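Local coordinates for Dbv8 protein (Nonomuraea, PDB 4MFZ) that binds decanoyl-CoA and probably transfers long aliphatic acyl chains to an amino group of glycopeptide antibiotics, as a GNAT-type N-acyltransferase, at residues E101-M106 / L136-A141; E51-P56 / L94-H99; D63-L68 / T161-S166. All blocks are in the same frame, centred on the assembly; numbering follows the deposited sequence.

Overall arrangement
All three contacts lie in the mainly helical N-terminal part, away from the strands that follow residue 192. Contact 3, about 13 Å from the chain centre, is buried; contacts 1 and 2 are partly buried, with centres 16 and 20 Å out. Contacts 1 and 2 both use helix 89-104 and are joined where H99 ND1 lies 2.8 Å from T138 OG1, a probable hydrogen bond. Helix 130-148 also reaches contact 3, L136 CD2 lying 3.8 Å from L68 CD1. Chemistry follows position: methyl packing beside a sodium site in contact 1, valine and leucine packing plus water bridges in contact 2, leucines and a weak backbone hydrogen bond in contact 3.

Contact 1 (E101-M106 / L136-A141); sequences ELVRHM and LATLPA. With NA (sodium ion), chain C.
The CG1 methyl of V103 meets the CB of A141 at 3.6 Å, the closest approach between the two segments. The CA atoms of these two residues, 6.6 Å apart, are also the nearest pair across the contact. M106 reaches the same methyl from beyond the helix end: its CG is anti to the backbone N (chi1 175°), and bends at chi2 and chi3 turn the thioether back, leaving CE 3.8 Å from A141 CB. CE also lies 4.0 Å from CG2 of T138, making one apolar patch of these methyls. Deeper in, L102 crosses T138 at about a right angle, with CD1 4.0 Å from T138 OG1. That hydroxyl is hydrogen-bonded to V134 O, while V189 of helix 182-192 packs on T138.

The far side is looser and wet. H105 takes no part in the packing; its NE2 binds a sodium ion at 2.2 Å, and four waters, 2.2 to 2.6 Å from the metal, supply the other ligands found. Taken together, the end of helix 89-104 and the turn after it pack apolar groups and methyls on helix 130-148, within the helical N-acyltransferase N-terminal domain.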
loop_
_atom_site.group_PDB
_atom_site.type_symbol
_atom_site.label_atom_id
_atom_site.label_comp_id
_atom_site.label_asym_id
_atom_site.label_seq_id
_atom_site.Cartn_x
_atom_site.Cartn_y
_atom_site.Cartn_z
ATOM N N GLU A 101 4.740 -3.495 -17.312
ATOM C CA GLU A 101 5.268 -2.241 -16.773
ATOM C C GLU A 101 5.991 -2.505 -15.439
ATOM O O GLU A 101 7.049 -1.930 -15.201
ATOM C CB GLU A 101 4.141 -1.195 -16.597
ATOM C CG GLU A 101 4.538 0.152 -15.979
ATOM C CD GLU A 101 3.370 1.176 -15.852
ATOM O OE1 GLU A 101 2.201 0.832 -15.470
ATOM O OE2 GLU A 101 3.628 2.372 -16.113
ATOM N N LEU A 102 5.452 -3.411 -14.615
ATOM C CA LEU A 102 6.035 -3.735 -13.302
ATOM C C LEU A 102 7.283 -4.603 -13.368
ATOM O O LEU A 102 8.182 -4.401 -12.561
ATOM C CB LEU A 102 4.998 -4.416 -12.357
ATOM C CG LEU A 102 3.687 -3.656 -12.182
ATOM C CD1 LEU A 102 2.826 -4.343 -11.126
ATOM C CD2 LEU A 102 3.936 -2.209 -11.803
ATOM N N VAL A 103 7.362 -5.554 -14.298
ATOM C CA VAL A 103 8.589 -6.351 -14.398
ATOM C C VAL A 103 9.733 -5.600 -15.076
ATOM O O VAL A 103 10.888 -5.871 -14.808
ATOM C CB VAL A 103 8.384 -7.751 -15.041
ATOM C CG1 VAL A 103 7.189 -8.453 -14.412
ATOM C CG2 VAL A 103 8.247 -7.671 -16.548
ATOM N N ARG A 104 9.392 -4.664 -15.955
ATOM C CA ARG A 104 10.351 -3.833 -16.694
ATOM C C ARG A 104 11.267 -2.941 -15.817
ATOM O O ARG A 104 12.420 -2.719 -16.178
ATOM C CB ARG A 104 9.563 -2.967 -17.688
ATOM C CG ARG A 104 10.381 -2.030 -18.552
ATOM C CD ARG A 104 10.833 -2.768 -19.801
ATOM N NE ARG A 104 11.298 -1.826 -20.807
ATOM C CZ ARG A 104 12.492 -1.254 -20.778
ATOM N NH1 ARG A 104 13.344 -1.537 -19.792
ATOM N NH2 ARG A 104 12.832 -0.396 -21.736
ATOM N N HIS A 105 10.763 -2.397 -14.703
ATOM C CA HIS A 105 11.625 -1.715 -13.721
ATOM C C HIS A 105 11.567 -2.335 -12.351
ATOM O O HIS A 105 11.627 -1.652 -11.336
ATOM C CB HIS A 105 11.337 -0.214 -13.663
ATOM C CG HIS A 105 11.433 0.466 -15.010
ATOM N ND1 HIS A 105 12.575 0.489 -15.731
ATOM C CD2 HIS A 105 10.471 1.095 -15.780
ATOM C CE1 HIS A 105 12.360 1.121 -16.891
ATOM N NE2 HIS A 105 11.069 1.493 -16.926
ATOM N N MET A 106 11.445 -3.656 -12.333
ATOM C CA MET A 106 11.441 -4.441 -11.116
ATOM C C MET A 106 12.649 -4.096 -10.251
ATOM O O MET A 106 13.800 -4.209 -10.671
ATOM C CB MET A 106 11.400 -5.941 -11.458
ATOM C CG MET A 106 11.513 -6.880 -10.256
ATOM S SD MET A 106 10.083 -6.811 -9.157
ATOM C CE MET A 106 8.856 -7.669 -10.157
ATOM N N LEU A 136 -1.099 -10.827 -8.426
ATOM C CA LEU A 136 -0.913 -12.274 -8.586
ATOM C C LEU A 136 -0.076 -12.615 -9.836
ATOM O O LEU A 136 0.842 -13.456 -9.762
ATOM C CB LEU A 136 -2.253 -13.010 -8.643
ATOM C CG LEU A 136 -3.256 -12.919 -7.487
ATOM C CD1 LEU A 136 -4.554 -13.641 -7.865
ATOM C CD2 LEU A 136 -2.629 -13.499 -6.209
ATOM N N ALA A 137 -0.371 -11.942 -10.957
ATOM C CA ALA A 137 0.402 -12.111 -12.211
ATOM C C ALA A 137 1.903 -11.830 -12.003
ATOM O O ALA A 137 2.742 -12.435 -12.637
ATOM C CB ALA A 137 -0.160 -11.194 -13.297
ATOM N N THR A 138 2.226 -10.904 -11.117
ATOM C CA THR A 138 3.598 -10.382 -10.990
ATOM C C THR A 138 4.388 -11.112 -9.884
ATOM O O THR A 138 5.594 -10.892 -9.733
ATOM C CB THR A 138 3.558 -8.854 -10.783
ATOM O OG1 THR A 138 2.767 -8.283 -11.827
ATOM C CG2 THR A 138 4.959 -8.192 -10.868
ATOM N N LEU A 139 3.712 -11.976 -9.131
ATOM C CA LEU A 139 4.337 -12.701 -7.996
ATOM C C LEU A 139 5.578 -13.521 -8.388
ATOM O O LEU A 139 6.574 -13.447 -7.692
ATOM C CB LEU A 139 3.321 -13.610 -7.289
ATOM C CG LEU A 139 3.062 -13.386 -5.799
ATOM C CD1 LEU A 139 2.951 -11.904 -5.530
ATOM C CD2 LEU A 139 1.793 -14.092 -5.335
ATOM N N PRO A 140 5.521 -14.305 -9.497
ATOM C CA PRO A 140 6.737 -15.016 -9.869
ATOM C C PRO A 140 7.952 -14.124 -10.171
ATOM O O PRO A 140 9.062 -14.452 -9.727
ATOM C CB PRO A 140 6.309 -15.858 -11.088
ATOM C CG PRO A 140 4.847 -16.067 -10.881
ATOM C CD PRO A 140 4.367 -14.756 -10.310
ATOM N N ALA A 141 7.765 -13.025 -10.910
ATOM C CA ALA A 141 8.837 -12.042 -11.108
ATOM C C ALA A 141 9.301 -11.455 -9.776
ATOM O O ALA A 141 10.484 -11.301 -9.526
ATOM C CB ALA A 141 8.344 -10.906 -12.005
HETATM NA NA NA C . 10.050 2.721 -18.464
HETATM O O HOH W 1 10.518 3.671 -20.811
HETATM O O HOH W 2 8.512 3.356 -16.947
HETATM O O HOH W 3 8.411 1.473 -19.249
HETATM O O HOH W 4 10.376 4.877 -17.852
#

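Contact 2 (E51-P56 / L94-H99); sequences EPVRLP and LLERAH
V53 projects from an extended loop that packs on helix 89-104 of the N-acyltransferase N-terminal domain; its CA is 6.4 Å from that of E96. From CB, which points at the helix, its two methyls divide the work. CG1, anti to the backbone N (chi1 162°), leans to L95, whose CD2 is 4.2 Å away. CG2 goes the other way and sits 3.7 Å from CD2 of H99, obliquely to the imidazole, the two side chains running past each other in opposite directions. L55 extends the apolar strip: its CD1 meets L95 CD2 tip to tip at 3.8 Å.

Water bridges the polar atoms beside this strip. One water lies 3.0 Å from H99 NE2 and gives a weak bond to E51 O, which stands at the edge of the ring near its plane. ND1 of H99 pairs with T138 OG1, which should restrain the ring's rotation. A second water accepts from V53 N and donates to OE2 of E96. Within the helix, E96 OE1 forms a salt bridge with R97 NH1 at 3.0 Å, bent at 139°, OE1 lying 23° out of the guanidinium plane.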
loop_
_atom_site.group_PDB
_atom_site.type_symbol
_atom_site.label_atom_id
_atom_site.label_comp_id
_atom_site.label_asym_id
_atom_site.label_seq_id
_atom_site.Cartn_x
_atom_site.Cartn_y
_atom_site.Cartn_z
ATOM N N GLU A 51 7.156 -12.907 -20.677
ATOM C CA GLU A 51 6.652 -14.089 -19.971
ATOM C C GLU A 51 5.143 -14.047 -19.882
ATOM O O GLU A 51 4.596 -13.163 -19.207
ATOM C CB GLU A 51 7.162 -14.089 -18.537
ATOM C CG GLU A 51 8.647 -14.324 -18.382
ATOM C CD GLU A 51 8.964 -15.784 -18.142
ATOM O OE1 GLU A 51 8.464 -16.648 -18.910
ATOM O OE2 GLU A 51 9.718 -16.060 -17.180
ATOM N N PRO A 52 4.454 -15.010 -20.521
ATOM C CA PRO A 52 2.991 -14.972 -20.574
ATOM C C PRO A 52 2.368 -14.862 -19.172
ATOM O O PRO A 52 2.907 -15.440 -18.220
ATOM C CB PRO A 52 2.630 -16.315 -21.202
ATOM C CG PRO A 52 3.852 -16.715 -21.962
ATOM C CD PRO A 52 4.989 -16.243 -21.111
ATOM N N VAL A 53 1.260 -14.121 -19.066
ATOM C CA VAL A 53 0.535 -13.964 -17.805
ATOM C C VAL A 53 -0.191 -15.253 -17.451
ATOM O O VAL A 53 -0.887 -15.821 -18.262
ATOM C CB VAL A 53 -0.447 -12.767 -17.829
ATOM C CG1 VAL A 53 -1.489 -12.879 -16.725
ATOM C CG2 VAL A 53 0.312 -11.461 -17.686
ATOM N N ARG A 54 0.022 -15.717 -16.233
ATOM C CA ARG A 54 -0.647 -16.873 -15.717
ATOM C C ARG A 54 -1.315 -16.451 -14.394
ATOM O O ARG A 54 -0.636 -16.040 -13.477
ATOM C CB ARG A 54 0.387 -17.972 -15.482
ATOM C CG ARG A 54 -0.215 -19.274 -15.007
ATOM C CD ARG A 54 0.747 -20.077 -14.148
ATOM N NE ARG A 54 0.104 -21.318 -13.697
ATOM C CZ ARG A 54 -0.506 -21.500 -12.520
ATOM N NH1 ARG A 54 -0.569 -20.530 -11.622
ATOM N NH2 ARG A 54 -1.050 -22.684 -12.237
ATOM N N LEU A 55 -2.636 -16.489 -14.314
ATOM C CA LEU A 55 -3.317 -16.268 -13.043
ATOM C C LEU A 55 -3.693 -17.636 -12.441
ATOM O O LEU A 55 -4.185 -18.490 -13.158
ATOM C CB LEU A 55 -4.586 -15.436 -13.255
ATOM C CG LEU A 55 -4.391 -13.995 -13.753
ATOM C CD1 LEU A 55 -5.730 -13.369 -14.123
ATOM C CD2 LEU A 55 -3.637 -13.135 -12.733
ATOM N N PRO A 56 -3.493 -17.829 -11.119
ATOM C CA PRO A 56 -3.999 -19.050 -10.460
ATOM C C PRO A 56 -5.529 -19.143 -10.571
ATOM O O PRO A 56 -6.215 -18.124 -10.741
ATOM C CB PRO A 56 -3.571 -18.862 -8.994
ATOM C CG PRO A 56 -3.524 -17.368 -8.819
ATOM C CD PRO A 56 -3.002 -16.836 -10.142
ATOM N N LEU A 94 -5.158 -4.847 -20.782
ATOM C CA LEU A 94 -4.693 -3.998 -19.699
ATOM C C LEU A 94 -3.799 -4.714 -18.651
ATOM O O LEU A 94 -2.769 -4.175 -18.229
ATOM C CB LEU A 94 -5.905 -3.355 -19.017
ATOM C CG LEU A 94 -5.638 -2.113 -18.174
ATOM C CD1 LEU A 94 -5.407 -0.881 -19.064
ATOM C CD2 LEU A 94 -6.792 -1.885 -17.212
ATOM N N LEU A 95 -4.229 -5.893 -18.208
ATOM C CA LEU A 95 -3.522 -6.683 -17.186
ATOM C C LEU A 95 -2.126 -7.076 -17.677
ATOM O O LEU A 95 -1.116 -6.953 -16.964
ATOM C CB LEU A 95 -4.318 -7.967 -16.934
ATOM C CG LEU A 95 -3.687 -9.060 -16.069
ATOM C CD1 LEU A 95 -3.333 -8.541 -14.682
ATOM C CD2 LEU A 95 -4.643 -10.251 -15.976
ATOM N N GLU A 96 -2.101 -7.566 -18.906
ATOM C CA GLU A 96 -0.885 -7.967 -19.591
ATOM C C GLU A 96 0.163 -6.859 -19.591
ATOM O O GLU A 96 1.337 -7.080 -19.236
ATOM C CB GLU A 96 -1.260 -8.246 -21.049
ATOM C CG GLU A 96 -0.782 -9.580 -21.519
ATOM C CD GLU A 96 -1.404 -9.994 -22.835
ATOM O OE1 GLU A 96 -1.880 -9.123 -23.614
ATOM O OE2 GLU A 96 -1.421 -11.215 -23.059
ATOM N N ARG A 97 -0.266 -5.694 -20.064
ATOM C CA ARG A 97 0.624 -4.540 -20.222
ATOM C C ARG A 97 0.962 -3.858 -18.894
ATOM O O ARG A 97 2.098 -3.428 -18.694
ATOM C CB ARG A 97 0.038 -3.558 -21.274
ATOM C CG ARG A 97 0.066 -4.182 -22.666
ATOM C CD ARG A 97 -0.900 -3.566 -23.676
ATOM N NE ARG A 97 -0.818 -4.252 -24.981
ATOM C CZ ARG A 97 -1.240 -5.499 -25.200
ATOM N NH1 ARG A 97 -1.822 -6.233 -24.215
ATOM N NH2 ARG A 97 -1.124 -6.018 -26.418
ATOM N N ALA A 98 -0.003 -3.763 -17.983
ATOM C CA ALA A 98 0.265 -3.321 -16.599
ATOM C C ALA A 98 1.312 -4.203 -15.915
ATOM O O ALA A 98 2.223 -3.696 -15.301
ATOM C CB ALA A 98 -1.019 -3.295 -15.766
ATOM N N HIS A 99 1.160 -5.518 -16.007
ATOM C CA HIS A 99 2.142 -6.458 -15.467
ATOM C C HIS A 99 3.522 -6.237 -16.085
ATOM O O HIS A 99 4.547 -6.257 -15.395
ATOM C CB HIS A 99 1.667 -7.885 -15.710
ATOM C CG HIS A 99 2.754 -8.912 -15.592
ATOM N ND1 HIS A 99 3.340 -9.225 -14.408
ATOM C CD2 HIS A 99 3.385 -9.687 -16.564
ATOM C CE1 HIS A 99 4.285 -10.160 -14.625
ATOM N NE2 HIS A 99 4.326 -10.420 -15.942
HETATM O O HOH W 5 6.713 -10.965 -17.628
HETATM O O HOH W 6 0.608 -12.281 -21.330
#

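Contact 3 (D63-L68 / T161-S166); sequences DLLHRL and TQLGES
L68 overlaps L163 through its end methyl, CD1, which lies 3.9 Å from CD2 of L163 as the two side chains pass at a slant. The same L163 methyl is 4.2 Å from CD2 of L65, one turn before L68, so a single branch is shared by two leucines. The torsion at chi1 explains the reach: with CG anti to its own backbone N (-180°), L163 brings CD2 up to both L65 and L68. L136 and F135 of helix 130-148 also pack on the cluster, against L68 and L163 respectively, with W157 on L68 as well.

The backbones also meet. The CA atoms of L68 and T161 are 4.5 Å apart, and L68 O accepts a weak hydrogen bond from G164 N at 3.0 Å, with an N-H...O angle of 125° that is well short of straight. Having no side chain, G164 lets this carbonyl come up to the helix. T161 lays its CG2 methyl 4.0 Å from R67 O, whereas its hydroxyl bonds to E158 O. In this way the end of helix 58-67 meets the first turn of helix 162-174 within the helical N-acyltransferase N-terminal domain.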
loop_
_atom_site.group_PDB
_atom_site.type_symbol
_atom_site.label_atom_id
_atom_site.label_comp_id
_atom_site.label_asym_id
_atom_site.label_seq_id
_atom_site.Cartn_x
_atom_site.Cartn_y
_atom_site.Cartn_z
ATOM N N ASP A 63 -6.040 -20.997 -2.140
ATOM C CA ASP A 63 -4.848 -21.262 -1.307
ATOM C C ASP A 63 -3.835 -20.098 -1.267
ATOM O O ASP A 63 -3.376 -19.685 -0.187
ATOM C CB ASP A 63 -4.120 -22.521 -1.769
ATOM C CG ASP A 63 -4.891 -23.799 -1.471
ATOM O OD1 ASP A 63 -5.997 -23.771 -0.856
ATOM O OD2 ASP A 63 -4.367 -24.858 -1.879
ATOM N N LEU A 64 -3.483 -19.581 -2.438
ATOM C CA LEU A 64 -2.592 -18.439 -2.502
ATOM C C LEU A 64 -3.212 -17.217 -1.813
ATOM O O LEU A 64 -2.553 -16.575 -0.993
ATOM C CB LEU A 64 -2.219 -18.128 -3.959
ATOM C CG LEU A 64 -1.153 -17.048 -4.203
ATOM C CD1 LEU A 64 0.119 -17.395 -3.437
ATOM C CD2 LEU A 64 -0.877 -16.903 -5.699
ATOM N N LEU A 65 -4.482 -16.920 -2.111
ATOM C CA LEU A 65 -5.116 -15.722 -1.542
ATOM C C LEU A 65 -5.264 -15.807 -0.009
ATOM O O LEU A 65 -5.210 -14.788 0.676
ATOM C CB LEU A 65 -6.469 -15.427 -2.210
ATOM C CG LEU A 65 -6.418 -14.915 -3.655
ATOM C CD1 LEU A 65 -7.762 -15.132 -4.347
ATOM C CD2 LEU A 65 -6.017 -13.449 -3.709
ATOM N N HIS A 66 -5.472 -17.013 0.515
ATOM C CA HIS A 66 -5.492 -17.211 1.964
ATOM C C HIS A 66 -4.143 -16.935 2.559
ATOM O O HIS A 66 -4.037 -16.289 3.602
ATOM C CB HIS A 66 -5.906 -18.629 2.336
ATOM C CG HIS A 66 -5.957 -18.853 3.815
ATOM N ND1 HIS A 66 -6.822 -18.200 4.609
ATOM C CD2 HIS A 66 -5.200 -19.680 4.649
ATOM C CE1 HIS A 66 -6.648 -18.592 5.889
ATOM N NE2 HIS A 66 -5.649 -19.492 5.919
ATOM N N ARG A 67 -3.103 -17.454 1.911
ATOM C CA ARG A 67 -1.738 -17.207 2.328
ATOM C C ARG A 67 -1.446 -15.701 2.307
ATOM O O ARG A 67 -0.678 -15.218 3.116
ATOM C CB ARG A 67 -0.751 -17.904 1.396
ATOM C CG ARG A 67 -0.586 -19.398 1.581
ATOM C CD ARG A 67 0.628 -19.847 0.791
ATOM N NE ARG A 67 1.852 -19.456 1.495
ATOM C CZ ARG A 67 3.087 -19.765 1.106
ATOM N NH1 ARG A 67 3.295 -20.464 -0.008
ATOM N NH2 ARG A 67 4.125 -19.373 1.832
ATOM N N LEU A 68 -2.073 -14.969 1.385
ATOM C CA LEU A 68 -1.889 -13.515 1.258
ATOM C C LEU A 68 -2.801 -12.759 2.232
ATOM O O LEU A 68 -2.849 -11.522 2.250
ATOM C CB LEU A 68 -2.113 -13.094 -0.196
ATOM C CG LEU A 68 -1.040 -13.609 -1.170
ATOM C CD1 LEU A 68 -1.497 -13.465 -2.605
ATOM C CD2 LEU A 68 0.304 -12.921 -1.008
ATOM N N THR A 161 1.701 -10.188 2.408
ATOM C CA THR A 161 0.391 -10.067 3.088
ATOM C C THR A 161 -0.230 -8.669 3.040
ATOM O O THR A 161 -1.403 -8.510 3.395
ATOM C CB THR A 161 0.378 -10.508 4.578
ATOM O OG1 THR A 161 1.126 -9.569 5.367
ATOM C CG2 THR A 161 0.936 -11.896 4.755
ATOM N N GLN A 162 0.527 -7.654 2.616
ATOM C CA GLN A 162 -0.104 -6.348 2.362
ATOM C C GLN A 162 -1.308 -6.489 1.411
ATOM O O GLN A 162 -2.263 -5.719 1.502
ATOM C CB GLN A 162 0.899 -5.293 1.837
ATOM C CG GLN A 162 0.260 -3.971 1.393
ATOM C CD GLN A 162 -0.231 -3.130 2.569
ATOM O OE1 GLN A 162 0.458 -2.979 3.557
ATOM N NE2 GLN A 162 -1.434 -2.590 2.464
ATOM N N LEU A 163 -1.297 -7.463 0.515
ATOM C CA LEU A 163 -2.448 -7.611 -0.402
ATOM C C LEU A 163 -3.789 -7.866 0.378
ATOM O O LEU A 163 -4.819 -7.251 0.080
ATOM C CB LEU A 163 -2.214 -8.709 -1.430
ATOM C CG LEU A 163 -3.436 -8.816 -2.359
ATOM C CD1 LEU A 163 -3.393 -7.723 -3.434
ATOM C CD2 LEU A 163 -3.540 -10.191 -2.951
ATOM N N GLY A 164 -3.755 -8.751 1.373
ATOM C CA GLY A 164 -4.909 -8.971 2.267
ATOM C C GLY A 164 -5.382 -7.684 2.906
ATOM O O GLY A 164 -6.577 -7.376 2.897
ATOM N N GLU A 165 -4.441 -6.905 3.432
ATOM C CA GLU A 165 -4.744 -5.608 4.060
ATOM C C GLU A 165 -5.418 -4.623 3.123
ATOM O O GLU A 165 -6.423 -3.989 3.492
ATOM C CB GLU A 165 -3.478 -4.954 4.666
ATOM C CG GLU A 165 -3.790 -3.711 5.519
ATOM C CD GLU A 165 -2.652 -3.248 6.455
ATOM O OE1 GLU A 165 -2.087 -4.066 7.207
ATOM O OE2 GLU A 165 -2.335 -2.031 6.457
ATOM N N SER A 166 -4.866 -4.466 1.924
ATOM C CA SER A 166 -5.458 -3.569 0.933
ATOM C C SER A 166 -6.909 -3.927 0.636
ATOM O O SER A 166 -7.767 -3.045 0.568
ATOM C CB SER A 166 -4.670 -3.599 -0.366
ATOM O OG SER A 166 -3.339 -3.199 -0.087
#